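Local coordinates for putative transcriptional regulator (Methanosarcina mazei, PDB 3R0A), which probably binds DNA through a winged-helix domain and regulates transcription, with two copies paired into a dimer, at residues K13-I18 with V31-L36; I18-N23 with Q105-R110. All blocks are in the same frame, centred on the assembly; numbering follows the deposited sequence.

In the fold
From the N terminus, the chain runs through a small hairpin into helix 14-22, which supplies one side of both contacts. Contact 1 closes a short loop of 12 residues, mostly helical, by bringing residues 13-18 up to 31-36 on helix 26-37. Contact 2 closes a much longer one: 81 residues, among them the winged-helix core, separate residues 18-23 from 105-110 on the long helix 93-119. Since the segments alternate along the chain, the two loops cross, and Ile18 belongs to both contacts. They also touch directly, with Met32 CE 3.6 Å from Leu22 CD1. Helix 14-22 thus lies between the winged-helix body and the long C-terminal helix, and both contacts reach the second subunit.

Contact 1 of 2, residues K13-I18 with V31-L36; sequences KVEDVI and VMKSFL
Glu15 and Lys33 make a single salt bridge across the gap between helices 14-22 and 26-37, approaching from opposite directions. The shortest approach is carbon to oxygen, Lys33 CE lying 3.3 Å from Glu15 OE2. The ammonium sits almost equally far from both carboxylate oxygens: Lys33 NZ is 3.5 Å from Glu15 OE1, a weak hydrogen bond, and 3.6 Å from Glu15 OE2. This spacing points to loose electrostatic attraction more than to a directed bond. Glu15 runs extended beyond CG (chi2 -170°), whereas Lys33 is bent at chi2 (-85°), chi3 and chi4, which turns NZ toward the carboxylate.

Glu15 OE2 is also hydrogen-bonded to the indole NE1 of Trp118 of the second subunit, its strongest polar partner, and to the amino group of Ser1, probably a remnant of the expression tag. Trp118 is thus its main polar partner, and the weak bridge to Lys33 adds a positive charge that would probably favour the ionised form. The backbones stay well apart: Glu15 CA and Lys33 CA, the nearest pair, are 10.8 Å from each other. Only 105 Å² is buried in total, as expected of a surface bridge. On the inner side of helix 26-37, selenomethionine Met32 and Phe35 pack against helix 56-68 and strand 84-90. This arrangement is that of a winged-helix domain, the first helix of its core being bridged to a preceding helix at the dimer interface.

Contact 2 of 2, residues I18-N23 with Q105-R110; sequences IKCALN and QSWADR
Trp107 meets Cys20 and Ala21 from a helical turn whose bonds include Asp109 N to Gln105 O, at 2.9 Å; on the same turn Gln105 NE2 reaches Asp109 OD1 at 3.1 Å, coming from above the carboxylate plane. The contact with helix 14-22 is itself apolar. The six-membered half of the indole points at the helix, and its CZ2 approaches Ala21 CA to 3.6 Å. Cys20 SG and Ala21 CB lie on opposite sides of the ring plane, so the outer corner of the indole is inserted between them. Ala21 CB is 3.8 Å from Trp107 CZ2, while Cys20 SG lies 4.6 Å from the six-membered ring centroid and 49° off the ring normal, an oblique sulfur-aromatic contact.

That sulfur is placed by a chi1 of -174°, which sets it opposite the backbone N, and it is disulfide-bonded to Cys9 of the second subunit. Phe7 of the second subunit meets the Trp107 ring edge-to-face. The indole packs beside the disulfide, an approach consistent with dispersion and a modest sulfur-aromatic attraction, so the crosslink between subunits and the packing of helix 14-22 on helix 93-119 share one site and may support each other.

Contact 1 of 2, residues K13-I18 with V31-L36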
loop_
_atom_site.group_PDB
_atom_site.type_symbol
_atom_site.label_atom_id
_atom_site.label_comp_id
_atom_site.label_asym_id
_atom_site.label_seq_id
_atom_site.Cartn_x
_atom_site.Cartn_y
_atom_site.Cartn_z
ATOM N N LYS B 13 -10.626 -6.310 -2.160
ATOM C CA LYS B 13 -11.976 -5.785 -2.078
ATOM C C LYS B 13 -11.869 -4.425 -1.431
ATOM O O LYS B 13 -11.348 -4.293 -0.320
ATOM C CB LYS B 13 -12.861 -6.721 -1.268
ATOM C CG LYS B 13 -13.123 -8.060 -1.983
ATOM C CD LYS B 13 -12.989 -9.269 -1.035
ATOM C CE LYS B 13 -14.024 -9.271 0.096
ATOM N NZ LYS B 13 -13.508 -9.974 1.338
ATOM N N VAL B 14 -12.360 -3.413 -2.139
ATOM C CA VAL B 14 -12.279 -2.019 -1.720
ATOM C C VAL B 14 -12.873 -1.766 -0.330
ATOM O O VAL B 14 -12.465 -0.840 0.377
ATOM C CB VAL B 14 -12.950 -1.095 -2.746
ATOM C CG1 VAL B 14 -12.578 0.344 -2.470
ATOM C CG2 VAL B 14 -12.492 -1.456 -4.164
ATOM N N GLU B 15 -13.837 -2.590 0.064
ATOM C CA GLU B 15 -14.532 -2.344 1.323
ATOM C C GLU B 15 -13.834 -3.017 2.477
ATOM O O GLU B 15 -13.917 -2.535 3.589
ATOM C CB GLU B 15 -16.017 -2.706 1.231
ATOM C CG GLU B 15 -16.784 -1.635 0.439
ATOM C CD GLU B 15 -18.317 -1.785 0.486
ATOM O OE1 GLU B 15 -18.844 -2.872 0.878
ATOM O OE2 GLU B 15 -18.989 -0.783 0.134
ATOM N N ASP B 16 -13.141 -4.125 2.191
ATOM C CA ASP B 16 -12.134 -4.666 3.098
ATOM C C ASP B 16 -11.033 -3.621 3.396
ATOM O O ASP B 16 -10.504 -3.556 4.508
ATOM C CB ASP B 16 -11.527 -5.936 2.511
ATOM C CG ASP B 16 -12.407 -7.154 2.729
ATOM O OD1 ASP B 16 -13.553 -6.999 3.232
ATOM O OD2 ASP B 16 -11.954 -8.287 2.410
ATOM N N VAL B 17 -10.713 -2.791 2.418
ATOM C CA VAL B 17 -9.663 -1.808 2.600
ATOM C C VAL B 17 -10.129 -0.701 3.532
ATOM O O VAL B 17 -9.380 -0.227 4.405
ATOM C CB VAL B 17 -9.196 -1.217 1.251
ATOM C CG1 VAL B 17 -8.379 0.036 1.448
ATOM C CG2 VAL B 17 -8.377 -2.248 0.501
ATOM N N ILE B 18 -11.374 -0.291 3.325
ATOM C CA ILE B 18 -12.027 0.682 4.164
ATOM C C ILE B 18 -12.261 0.096 5.537
ATOM O O ILE B 18 -12.052 0.789 6.523
ATOM C CB ILE B 18 -13.367 1.192 3.546
ATOM C CG1 ILE B 18 -13.065 2.031 2.292
ATOM C CG2 ILE B 18 -14.185 2.022 4.591
ATOM C CD1 ILE B 18 -14.300 2.635 1.659
ATOM N N VAL B 31 -23.527 0.163 9.304
ATOM C CA VAL B 31 -24.028 1.378 9.951
ATOM C C VAL B 31 -23.503 2.611 9.224
ATOM O O VAL B 31 -24.271 3.506 8.930
ATOM C CB VAL B 31 -23.734 1.418 11.459
ATOM C CG1 VAL B 31 -23.786 2.835 11.995
ATOM C CG2 VAL B 31 -24.680 0.472 12.224
HETATM N N MSE B 32 -22.210 2.660 8.923
HETATM C CA MSE B 32 -21.694 3.787 8.149
HETATM C C MSE B 32 -22.448 3.928 6.819
HETATM O O MSE B 32 -22.762 5.059 6.424
HETATM C CB MSE B 32 -20.206 3.636 7.861
HETATM C CG MSE B 32 -19.551 4.843 7.177
HETATM SE SE MSE B 32 -17.663 4.418 7.036
HETATM C CE MSE B 32 -16.909 6.132 7.234
ATOM N N LYS B 33 -22.720 2.789 6.154
ATOM C CA LYS B 33 -23.418 2.755 4.846
ATOM C C LYS B 33 -24.820 3.351 5.018
ATOM O O LYS B 33 -25.258 4.148 4.185
ATOM C CB LYS B 33 -23.566 1.330 4.263
ATOM C CG LYS B 33 -22.295 0.514 4.023
ATOM C CD LYS B 33 -21.603 0.762 2.680
ATOM C CE LYS B 33 -21.948 -0.293 1.616
ATOM N NZ LYS B 33 -21.885 -1.691 2.138
ATOM N N SER B 34 -25.496 2.963 6.106
ATOM C CA SER B 34 -26.800 3.497 6.467
ATOM C C SER B 34 -26.872 5.025 6.536
ATOM O O SER B 34 -27.866 5.628 6.118
ATOM C CB SER B 34 -27.241 2.922 7.801
ATOM O OG SER B 34 -28.297 2.002 7.602
ATOM N N PHE B 35 -25.828 5.634 7.097
ATOM C CA PHE B 35 -25.732 7.079 7.183
ATOM C C PHE B 35 -25.481 7.630 5.786
ATOM O O PHE B 35 -26.113 8.607 5.371
ATOM C CB PHE B 35 -24.596 7.497 8.114
ATOM C CG PHE B 35 -24.976 7.569 9.564
ATOM C CD1 PHE B 35 -24.632 6.549 10.437
ATOM C CD2 PHE B 35 -25.666 8.669 10.072
ATOM C CE1 PHE B 35 -24.970 6.635 11.808
ATOM C CE2 PHE B 35 -25.999 8.756 11.429
ATOM C CZ PHE B 35 -25.661 7.738 12.293
ATOM N N LEU B 36 -24.550 6.979 5.074
ATOM C CA LEU B 36 -24.180 7.365 3.712
ATOM C C LEU B 36 -25.349 7.315 2.721
ATOM O O LEU B 36 -25.452 8.152 1.831
ATOM C CB LEU B 36 -23.009 6.502 3.211
ATOM C CG LEU B 36 -21.615 6.896 3.746
ATOM C CD1 LEU B 36 -20.555 5.938 3.259
ATOM C CD2 LEU B 36 -21.237 8.317 3.374
#

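Contact 2 of 2, residues I18-N23 with Q105-R110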
loop_
_atom_site.group_PDB
_atom_site.type_symbol
_atom_site.label_atom_id
_atom_site.label_comp_id
_atom_site.label_asym_id
_atom_site.label_seq_id
_atom_site.Cartn_x
_atom_site.Cartn_y
_atom_site.Cartn_z
ATOM N N ILE B 18 -11.374 -0.291 3.325
ATOM C CA ILE B 18 -12.027 0.682 4.164
ATOM C C ILE B 18 -12.261 0.096 5.537
ATOM O O ILE B 18 -12.052 0.789 6.523
ATOM C CB ILE B 18 -13.367 1.192 3.546
ATOM C CG1 ILE B 18 -13.065 2.031 2.292
ATOM C CG2 ILE B 18 -14.185 2.022 4.591
ATOM C CD1 ILE B 18 -14.300 2.635 1.659
ATOM N N LYS B 19 -12.672 -1.163 5.634
ATOM C CA LYS B 19 -12.759 -1.741 6.978
ATOM C C LYS B 19 -11.415 -1.786 7.719
ATOM O O LYS B 19 -11.376 -1.543 8.927
ATOM C CB LYS B 19 -13.491 -3.072 7.003
ATOM C CG LYS B 19 -15.018 -2.879 6.749
ATOM C CD LYS B 19 -15.833 -4.150 7.019
ATOM C CE LYS B 19 -15.420 -5.349 6.157
ATOM N NZ LYS B 19 -15.783 -6.614 6.938
ATOM N N CYS B 20 -10.328 -2.010 6.978
ATOM C CA CYS B 20 -8.969 -2.033 7.537
ATOM C C CYS B 20 -8.583 -0.673 8.073
ATOM O O CYS B 20 -8.121 -0.538 9.193
ATOM C CB CYS B 20 -7.948 -2.446 6.475
ATOM S SG CYS B 20 -6.261 -2.691 7.078
ATOM N N ALA B 21 -8.786 0.337 7.253
ATOM C CA ALA B 21 -8.294 1.638 7.548
ATOM C C ALA B 21 -9.011 2.242 8.783
ATOM O O ALA B 21 -8.386 2.881 9.650
ATOM C CB ALA B 21 -8.427 2.507 6.325
ATOM N N LEU B 22 -10.301 1.977 8.886
ATOM C CA LEU B 22 -11.132 2.628 9.856
ATOM C C LEU B 22 -11.445 1.635 10.971
ATOM O O LEU B 22 -12.185 1.951 11.910
ATOM C CB LEU B 22 -12.412 3.136 9.160
ATOM C CG LEU B 22 -12.261 4.278 8.142
ATOM C CD1 LEU B 22 -13.600 4.662 7.563
ATOM C CD2 LEU B 22 -11.620 5.491 8.782
ATOM N N ASN B 23 -10.877 0.438 10.849
ATOM C CA ASN B 23 -11.046 -0.630 11.828
ATOM C C ASN B 23 -12.505 -0.931 12.112
ATOM O O ASN B 23 -12.939 -0.912 13.262
ATOM C CB ASN B 23 -10.304 -0.311 13.131
ATOM C CG ASN B 23 -10.187 -1.519 14.019
ATOM O OD1 ASN B 23 -10.056 -2.671 13.530
ATOM N ND2 ASN B 23 -10.277 -1.291 15.330
ATOM N N GLN B 105 -1.877 6.823 3.377
ATOM C CA GLN B 105 -0.574 7.435 3.244
ATOM C C GLN B 105 0.409 6.831 4.271
ATOM O O GLN B 105 1.555 6.468 3.918
ATOM C CB GLN B 105 -0.686 8.971 3.381
ATOM C CG GLN B 105 0.593 9.745 3.084
ATOM C CD GLN B 105 1.235 9.266 1.792
ATOM O OE1 GLN B 105 0.543 9.138 0.773
ATOM N NE2 GLN B 105 2.546 8.941 1.844
ATOM N N SER B 106 -0.036 6.728 5.536
ATOM C CA SER B 106 0.833 6.212 6.615
ATOM C C SER B 106 1.233 4.769 6.394
ATOM O O SER B 106 2.329 4.372 6.777
ATOM C CB SER B 106 0.241 6.425 8.018
ATOM O OG SER B 106 -0.764 5.461 8.311
ATOM N N TRP B 107 0.369 3.992 5.746
ATOM C CA TRP B 107 0.705 2.606 5.369
ATOM C C TRP B 107 1.871 2.624 4.394
ATOM O O TRP B 107 2.825 1.843 4.521
ATOM C CB TRP B 107 -0.463 1.943 4.665
ATOM C CG TRP B 107 -1.689 1.680 5.486
ATOM C CD1 TRP B 107 -1.806 1.727 6.856
ATOM C CD2 TRP B 107 -2.965 1.269 4.988
ATOM N NE1 TRP B 107 -3.083 1.404 7.233
ATOM C CE2 TRP B 107 -3.817 1.109 6.106
ATOM C CE3 TRP B 107 -3.467 1.006 3.708
ATOM C CZ2 TRP B 107 -5.150 0.710 5.980
ATOM C CZ3 TRP B 107 -4.806 0.622 3.578
ATOM C CH2 TRP B 107 -5.623 0.454 4.717
ATOM N N ALA B 108 1.791 3.524 3.422
ATOM C CA ALA B 108 2.866 3.688 2.431
ATOM C C ALA B 108 4.177 4.147 3.071
ATOM O O ALA B 108 5.244 3.678 2.673
ATOM C CB ALA B 108 2.456 4.650 1.330
ATOM N N ASP B 109 4.086 5.075 4.039
ATOM C CA ASP B 109 5.260 5.501 4.807
ATOM C C ASP B 109 5.887 4.356 5.569
ATOM O O ASP B 109 7.112 4.217 5.532
ATOM C CB ASP B 109 4.920 6.561 5.844
ATOM C CG ASP B 109 4.432 7.836 5.247
ATOM O OD1 ASP B 109 4.567 8.048 4.017
ATOM O OD2 ASP B 109 3.909 8.639 6.038
ATOM N N ARG B 110 5.075 3.558 6.281
ATOM C CA ARG B 110 5.637 2.437 7.078
ATOM C C ARG B 110 6.346 1.432 6.205
ATOM O O ARG B 110 7.471 1.066 6.505
ATOM C CB ARG B 110 4.626 1.703 7.961
ATOM C CG ARG B 110 5.336 0.663 8.881
ATOM C CD ARG B 110 4.411 -0.227 9.739
ATOM N NE ARG B 110 3.406 -0.940 8.946
ATOM C CZ ARG B 110 2.114 -0.603 8.885
ATOM N NH1 ARG B 110 1.648 0.430 9.586
ATOM N NH2 ARG B 110 1.281 -1.307 8.125
#